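Local coordinates for ribose transcriptional regulator (Enterococcus faecium DO, PDB 4RK1), which binds ribose and probably acts as a DNA-binding transcriptional repressor of the LacI family, at residues Arg27-Glu30 with Asp31-Lys35. Residues are numbered along the deposited sequence; the frame is centred on the assembly and turned at random. Where two conformers were deposited one is given.
Sequences RGIE and DILYK
Leu33 sits one helical turn beyond Ile29, and its side chain can be followed outward from the backbone. Leu33 CB lies 3.7 Å from Ile29 O. A chi1 of -65° turns CG away from the Leu33 carbonyl carbon to the backbone N side, which sets Leu33 CG beside Ile29 O at 3.5 Å. At the tip, Leu33 CD1 packs 3.6 Å from Ile29 CG2. The two side chains lie alongside each other, leaving the helix on one flank: Ile29 packs on Val12 and Leu33 on Ile10, both of strand 9-14, and both meet Thr40 of strand 39-44. At their base, on the backbone, Ile29 O accepts a nearly straight bond from Leu33 N (3.0 Å, 170° at the hydrogen) and a weak one from Ile32 N. Asp31 N donates to Arg27 O and Tyr34 N to Glu30 O (2.8 Å), carrying the i to i+4 pattern along the turn. Other flanks face other neighbours: Ile32 packs on Ala247 and Leu251 of helix 239-255, where Gln244 NE2 bonds Asp31 OD2, while the poorly ordered Tyr34 packs on Ile53 of the second subunit. This is the C-terminal part of helix 20-33, the helical link of a beta-alpha-beta unit between parallel strands 9-14 and 39-44 in the periplasmic-binding-protein fold of LacI-family regulators.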
loop_
_atom_site.group_PDB
_atom_site.type_symbol
_atom_site.label_atom_id
_atom_site.label_comp_id
_atom_site.label_asym_id
_atom_site.label_seq_id
_atom_site.Cartn_x
_atom_site.Cartn_y
_atom_site.Cartn_z
ATOM N N ARG B 27 -1.828 -4.645 9.315
ATOM C CA ARG B 27 -3.088 -4.275 9.982
ATOM C C ARG B 27 -3.670 -5.429 10.799
ATOM O O ARG B 27 -4.201 -5.212 11.885
ATOM C CB ARG B 27 -4.134 -3.778 8.971
ATOM C CG ARG B 27 -4.149 -2.265 8.788
ATOM C CD ARG B 27 -5.353 -1.796 7.975
ATOM N NE ARG B 27 -6.644 -2.162 8.572
ATOM C CZ ARG B 27 -7.482 -3.094 8.107
ATOM N NH1 ARG B 27 -8.620 -3.326 8.752
ATOM N NH2 ARG B 27 -7.207 -3.797 7.009
ATOM N N GLY B 28 -3.584 -6.655 10.281
ATOM C CA GLY B 28 -4.069 -7.819 11.024
ATOM C C GLY B 28 -3.252 -8.073 12.285
ATOM O O GLY B 28 -3.797 -8.387 13.338
ATOM N N ILE B 29 -1.937 -7.930 12.165
ATOM C CA ILE B 29 -1.030 -8.041 13.309
ATOM C C ILE B 29 -1.368 -6.985 14.368
ATOM O O ILE B 29 -1.580 -7.325 15.534
ATOM C CB ILE B 29 0.436 -7.899 12.874
ATOM C CG1 ILE B 29 0.860 -9.122 12.052
ATOM C CG2 ILE B 29 1.352 -7.734 14.081
ATOM C CD1 ILE B 29 2.133 -8.915 11.251
ATOM N N GLU B 30 -1.450 -5.724 13.939
ATOM C CA GLU B 30 -1.754 -4.598 14.836
ATOM C C GLU B 30 -3.078 -4.786 15.557
ATOM O O GLU B 30 -3.208 -4.439 16.733
ATOM C CB GLU B 30 -1.815 -3.285 14.057
ATOM C CG GLU B 30 -0.470 -2.782 13.580
ATOM C CD GLU B 30 -0.601 -1.607 12.636
ATOM O OE1 GLU B 30 -1.723 -1.354 12.142
ATOM O OE2 GLU B 30 0.419 -0.940 12.388
ATOM N N ASP B 31 -4.061 -5.326 14.839
ATOM C CA ASP B 31 -5.389 -5.589 15.383
ATOM C C ASP B 31 -5.332 -6.426 16.658
ATOM O O ASP B 31 -6.081 -6.188 17.597
ATOM C CB ASP B 31 -6.245 -6.315 14.346
ATOM C CG ASP B 31 -7.655 -6.602 14.842
ATOM O OD1 ASP B 31 -8.444 -5.650 14.970
ATOM O OD2 ASP B 31 -7.979 -7.776 15.081
ATOM N N ILE B 32 -4.444 -7.412 16.677
ATOM C CA ILE B 32 -4.288 -8.278 17.827
ATOM C C ILE B 32 -3.366 -7.659 18.878
ATOM O O ILE B 32 -3.679 -7.665 20.066
ATOM C CB ILE B 32 -3.736 -9.653 17.388
ATOM C CG1 ILE B 32 -4.714 -10.345 16.426
ATOM C CG2 ILE B 32 -3.407 -10.522 18.594
ATOM C CD1 ILE B 32 -6.126 -10.533 16.948
ATOM N N LEU B 33 -2.220 -7.142 18.452
ATOM C CA LEU B 33 -1.227 -6.643 19.397
ATOM C C LEU B 33 -1.711 -5.405 20.155
ATOM O O LEU B 33 -1.418 -5.261 21.342
ATOM C CB LEU B 33 0.092 -6.345 18.687
ATOM C CG LEU B 33 0.814 -7.559 18.081
ATOM C CD1 LEU B 33 2.181 -7.153 17.562
ATOM C CD2 LEU B 33 0.936 -8.698 19.076
ATOM N N TYR B 34 -2.445 -4.529 19.471
ATOM C CA TYR B 34 -3.017 -3.312 20.076
ATOM C C TYR B 34 -3.816 -3.629 21.339
ATOM O O TYR B 34 -3.727 -2.910 22.327
ATOM C CB TYR B 34 -3.914 -2.579 19.064
ATOM C CG TYR B 34 -4.701 -1.410 19.618
ATOM C CD1 TYR B 34 -4.100 -0.167 19.811
ATOM C CD2 TYR B 34 -6.056 -1.538 19.930
ATOM C CE1 TYR B 34 -4.820 0.907 20.311
ATOM C CE2 TYR B 34 -6.783 -0.469 20.430
ATOM C CZ TYR B 34 -6.161 0.751 20.618
ATOM O OH TYR B 34 -6.876 1.817 21.113
ATOM N N LYS B 35 -4.572 -4.718 21.304
ATOM C CA LYS B 35 -5.412 -5.120 22.433
ATOM C C LYS B 35 -4.619 -5.561 23.666
ATOM O O LYS B 35 -5.164 -5.577 24.764
ATOM C CB LYS B 35 -6.385 -6.229 22.010
ATOM C CG LYS B 35 -7.494 -5.748 21.083
ATOM C CD LYS B 35 -8.515 -6.842 20.802
ATOM C CE LYS B 35 -8.014 -7.830 19.761
ATOM N NZ LYS B 35 -8.746 -9.125 19.816
#